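Local coordinates for D-methionine transport system permease protein MetI (Escherichia coli, PDB 3TUI) that forms part of an inner-membrane ABC transporter for D-methionine and probably moves the substrate across the membrane, at residues Pro102-Met107 / Thr151-Thr156; Asn110-Ile115 / Lys136-Glu141. All blocks are in the same frame, centred on the assembly; numbering follows the deposited sequence.

Contact 1: residues Pro102-Met107 / Thr151-Thr156; sequences PFIARM and TITLIT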
# COMPACT_ATOMS: atom_id res chain seq x y z
N PRO A 102 20.11 12.52 -22.60
CA PRO A 102 18.68 12.61 -22.27
C PRO A 102 18.08 11.26 -21.81
O PRO A 102 17.46 11.26 -20.76
CB PRO A 102 18.05 13.07 -23.60
CG PRO A 102 19.12 12.90 -24.65
CD PRO A 102 20.41 13.07 -23.93
N PHE A 103 18.28 10.15 -22.53
CA PHE A 103 17.87 8.84 -22.00
C PHE A 103 18.32 8.66 -20.59
O PHE A 103 17.54 8.27 -19.72
CB PHE A 103 18.45 7.68 -22.80
CG PHE A 103 17.91 7.58 -24.16
CD1 PHE A 103 16.70 6.93 -24.39
CD2 PHE A 103 18.59 8.16 -25.22
CE1 PHE A 103 16.15 6.84 -25.66
CE2 PHE A 103 18.06 8.08 -26.51
CZ PHE A 103 16.83 7.41 -26.73
N ILE A 104 19.61 8.90 -20.37
CA ILE A 104 20.18 8.55 -19.09
C ILE A 104 19.58 9.45 -17.99
O ILE A 104 19.04 8.93 -17.00
CB ILE A 104 21.69 8.68 -19.14
CG1 ILE A 104 22.26 7.52 -19.98
CG2 ILE A 104 22.26 8.71 -17.72
CD1 ILE A 104 23.69 7.67 -20.40
N ALA A 105 19.63 10.77 -18.15
CA ALA A 105 19.15 11.66 -17.09
C ALA A 105 17.69 11.38 -16.72
O ALA A 105 17.36 11.26 -15.53
CB ALA A 105 19.34 13.11 -17.45
N ARG A 106 16.82 11.28 -17.72
CA ARG A 106 15.45 10.92 -17.44
C ARG A 106 15.34 9.64 -16.63
O ARG A 106 14.57 9.58 -15.66
CB ARG A 106 14.64 10.78 -18.72
CG ARG A 106 13.16 10.68 -18.45
CD ARG A 106 12.71 11.72 -17.40
NE ARG A 106 12.99 13.11 -17.78
CZ ARG A 106 12.06 13.94 -18.24
NH1 ARG A 106 10.81 13.52 -18.36
NH2 ARG A 106 12.37 15.19 -18.56
N MET A 107 16.11 8.61 -17.01
CA MET A 107 16.08 7.36 -16.25
C MET A 107 16.56 7.51 -14.84
O MET A 107 15.91 7.03 -13.91
CB MET A 107 16.86 6.25 -16.93
CG MET A 107 16.16 5.68 -18.11
SD MET A 107 17.25 4.47 -18.83
CE MET A 107 16.23 3.96 -20.23
N THR A 151 22.40 -1.00 -18.32
CA THR A 151 22.04 -2.08 -19.20
C THR A 151 21.22 -1.43 -20.30
O THR A 151 21.67 -1.35 -21.44
CB THR A 151 21.22 -3.19 -18.49
OG1 THR A 151 21.85 -3.54 -17.25
CG2 THR A 151 21.07 -4.44 -19.39
N ILE A 152 20.05 -0.92 -19.95
CA ILE A 152 19.20 -0.42 -21.01
C ILE A 152 19.85 0.68 -21.88
O ILE A 152 19.53 0.79 -23.07
CB ILE A 152 17.80 -0.01 -20.49
CG1 ILE A 152 16.82 0.09 -21.65
CG2 ILE A 152 17.87 1.24 -19.65
CD1 ILE A 152 16.33 -1.30 -22.10
N THR A 153 20.80 1.46 -21.33
CA THR A 153 21.49 2.50 -22.12
C THR A 153 22.49 1.94 -23.17
O THR A 153 22.46 2.29 -24.37
CB THR A 153 22.23 3.49 -21.15
OG1 THR A 153 21.26 4.31 -20.49
CG2 THR A 153 23.23 4.41 -21.89
N LEU A 154 23.40 1.09 -22.68
CA LEU A 154 24.37 0.40 -23.53
C LEU A 154 23.72 -0.35 -24.69
O LEU A 154 24.18 -0.25 -25.84
CB LEU A 154 25.18 -0.57 -22.69
CG LEU A 154 26.26 0.06 -21.81
CD1 LEU A 154 26.59 -0.85 -20.68
CD2 LEU A 154 27.50 0.38 -22.65
N ILE A 155 22.65 -1.09 -24.39
CA ILE A 155 21.89 -1.68 -25.49
C ILE A 155 21.42 -0.59 -26.42
O ILE A 155 21.65 -0.69 -27.63
CB ILE A 155 20.70 -2.57 -25.04
CG1 ILE A 155 21.23 -3.89 -24.46
CG2 ILE A 155 19.82 -2.93 -26.26
CD1 ILE A 155 20.26 -4.60 -23.50
N THR A 156 20.76 0.44 -25.91
CA THR A 156 20.32 1.49 -26.82
C THR A 156 21.52 1.94 -27.66
O THR A 156 21.43 2.02 -28.90
CB THR A 156 19.65 2.69 -26.11
OG1 THR A 156 18.30 2.38 -25.75
CG2 THR A 156 19.64 3.91 -27.01
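The ring of Phe103 is the one aromatic group in the two segments, and a single methyl lies over one of its faces: CG2 of Thr156, 4.5 Å from CE2 of Phe103, so the touch is loose. The ring is poorly ordered, and its side chain also meets Arg64 on helix 50-64. The two segments run antiparallel, their axes 10.3 Å apart and their directions at 166°, with Ile104 and Thr153 the closest CA pair. Ile104 reaches across with its longer branch, since CG1 stands anti to the carbonyl carbon (chi1 -72°). Its CG1 comes to 3.4 Å from OG1 of Thr153, while its CD1 terminus rests against CG2 of Thr153 at 3.6 Å, the two side chains crossing at about a right angle. An alanine at Ile104 would remove both of these carbons and would probably loosen the packing on Thr153 and on Phe28 of helix 3-40, which both residues touch. One turn along, the extended chain of Met107 brings its terminal CE to CG2 of Ile152 (3.2 Å), with SD beside the same methyl; this pair too crosses nearly perpendicularly. Ile152 offers CG2 because its CG1 is anti to the backbone N (chi1 -162°). No hydrogen bond joins the helices. The threonine hydroxyls turn back to their own helix instead, Thr153 OG1 to Ala149 O and, weakly, Thr156 OG1 to Ile152 O at 3.4 Å. The interface between these two helices of the permease bundle therefore rests on van der Waals contacts, CG1 of Ile104 on OG1 of Thr153 among them, not on directional bonds.

Contact 2: residues Asn110-Ile115 / Lys136-Glu141; sequences NALLEI and KVLLPE
Two side chains of 110-115, Leu112 and Ile115, make the first shell against 136-141. Leu112 sends its CD2 methyl to CB of Leu138 at 3.6 Å, the two side chains crossing at about a right angle. Ile115 carries the larger part: its extended branch (chi2 -178°) brings CD1 beside the backbone O of Leu138 and to 3.3 Å from CB of Glu141. The same CD1 lies 4.1 Å from CG of Leu138, so one methyl bridges Leu138 and Glu141, about a turn apart along the helix. Behind this shell a type I beta turn runs from Leu112 to Ile115, closed by the bond from Ile115 N to Leu112 O at 2.9 Å. The turn directs Ile115 toward 136-141, while Leu112 reaches it only with the end of its side chain. On the other side the helix has a wider pi-type turn at 136-138 and a kink at Pro140, whose nitrogen has no bond to the preceding turn. Farther out, Tyr39 of helix 3-40 packs on both Leu112 and Leu138, and Ile120 and Leu119 of helix 118-125 meet Leu138 and Glu141. The Glu141 chain folds at chi2 (-55°) and leads its carboxylate away, where OE1 and OE2 each hydrogen-bond a polar side chain of another protein's chain, probably the transporter's ATPase subunit; Lys136 NZ, too, has its partner outside the two segments, an acidic side chain of that chain. Glu141 thus divides its chemistry, CB in the buried apolar contact and carboxylate at the subunit interface, so that 136-141 meets 110-115 on one side and the partner protein on another.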
# COMPACT_ATOMS: atom_id res chain seq x y z
N ASN A 110 13.94 9.07 -12.75
CA ASN A 110 12.89 8.11 -12.53
C ASN A 110 13.34 7.04 -11.54
O ASN A 110 12.55 6.56 -10.73
CB ASN A 110 12.45 7.48 -13.85
CG ASN A 110 11.54 8.40 -14.67
OD1 ASN A 110 10.96 9.36 -14.12
ND2 ASN A 110 11.42 8.13 -15.98
N ALA A 111 14.61 6.64 -11.60
CA ALA A 111 15.12 5.71 -10.60
C ALA A 111 15.13 6.36 -9.22
O ALA A 111 14.63 5.77 -8.24
CB ALA A 111 16.52 5.19 -10.98
N LEU A 112 15.67 7.58 -9.12
CA LEU A 112 15.65 8.23 -7.83
C LEU A 112 14.21 8.29 -7.30
O LEU A 112 13.99 8.06 -6.11
CB LEU A 112 16.29 9.62 -7.86
CG LEU A 112 17.82 9.63 -7.96
CD1 LEU A 112 18.37 11.04 -8.19
CD2 LEU A 112 18.44 9.00 -6.72
N LEU A 113 13.22 8.55 -8.17
CA LEU A 113 11.83 8.73 -7.69
C LEU A 113 11.21 7.46 -7.03
O LEU A 113 10.16 7.55 -6.36
CB LEU A 113 10.93 9.23 -8.82
CG LEU A 113 11.09 10.68 -9.31
CD1 LEU A 113 10.37 10.80 -10.64
CD2 LEU A 113 10.54 11.69 -8.36
N GLU A 114 11.85 6.30 -7.26
CA GLU A 114 11.53 5.02 -6.61
C GLU A 114 11.85 4.96 -5.13
O GLU A 114 11.33 4.12 -4.42
CB GLU A 114 12.33 3.90 -7.26
CG GLU A 114 12.13 3.68 -8.74
CD GLU A 114 10.86 2.92 -9.04
OE1 GLU A 114 10.98 1.74 -9.47
OE2 GLU A 114 9.77 3.50 -8.85
N ILE A 115 12.77 5.83 -4.69
CA ILE A 115 13.19 5.92 -3.30
C ILE A 115 12.22 6.71 -2.45
O ILE A 115 11.96 7.88 -2.73
CB ILE A 115 14.56 6.59 -3.17
CG1 ILE A 115 15.59 5.89 -4.04
CG2 ILE A 115 15.00 6.60 -1.71
CD1 ILE A 115 16.97 6.47 -3.91
N LYS A 136 25.83 9.26 -0.24
CA LYS A 136 25.66 8.37 0.91
C LYS A 136 24.32 7.62 0.94
O LYS A 136 24.25 6.47 1.39
CB LYS A 136 25.82 9.15 2.22
CG LYS A 136 27.20 9.69 2.44
CD LYS A 136 28.15 8.53 2.67
CE LYS A 136 27.87 7.86 3.99
NZ LYS A 136 27.68 6.40 3.77
N VAL A 137 23.25 8.29 0.50
CA VAL A 137 21.92 7.68 0.54
C VAL A 137 21.27 7.43 -0.84
O VAL A 137 21.14 6.29 -1.26
CB VAL A 137 20.97 8.45 1.47
CG1 VAL A 137 19.55 7.90 1.37
CG2 VAL A 137 21.45 8.35 2.91
N LEU A 138 20.87 8.48 -1.54
CA LEU A 138 20.08 8.32 -2.77
C LEU A 138 20.64 7.37 -3.83
O LEU A 138 19.94 6.44 -4.27
CB LEU A 138 19.77 9.68 -3.39
CG LEU A 138 18.41 10.13 -2.85
CD1 LEU A 138 18.47 10.09 -1.34
CD2 LEU A 138 17.96 11.50 -3.37
N LEU A 139 21.89 7.58 -4.25
CA LEU A 139 22.44 6.75 -5.31
C LEU A 139 22.48 5.27 -4.93
O LEU A 139 22.01 4.41 -5.69
CB LEU A 139 23.81 7.23 -5.80
CG LEU A 139 23.83 8.56 -6.56
CD1 LEU A 139 25.27 9.05 -6.75
CD2 LEU A 139 23.12 8.41 -7.90
N PRO A 140 23.05 4.97 -3.75
CA PRO A 140 23.09 3.59 -3.26
C PRO A 140 21.72 2.89 -3.36
O PRO A 140 21.64 1.72 -3.76
CB PRO A 140 23.51 3.77 -1.79
CG PRO A 140 24.28 5.05 -1.79
CD PRO A 140 23.58 5.94 -2.77
N GLU A 141 20.66 3.62 -3.04
CA GLU A 141 19.32 3.07 -3.01
C GLU A 141 18.73 2.73 -4.39
O GLU A 141 17.91 1.82 -4.51
CB GLU A 141 18.38 4.01 -2.24
CG GLU A 141 18.66 4.09 -0.73
CD GLU A 141 18.63 2.73 -0.05
OE1 GLU A 141 17.53 2.13 0.07
OE2 GLU A 141 19.71 2.26 0.36

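Contacts 1 and 2 join the same two elements, helix 89-112 and helix 130-163, at points whose centres lie 16 Å apart. Contact 1 sits about 4 Å from the centre of the chain, contact 2 about 19 Å, yet burial runs the other way: contact 1 is only partly buried, with one touching residue exposed, whereas contact 2 has none exposed. Both are largely apolar, without a hydrogen bond across. They differ in form and surroundings: contact 1 pairs two antiparallel helical segments and touches no other protein chain, while contact 2 packs a turn on a helix whose polar groups bind a neighbouring protein.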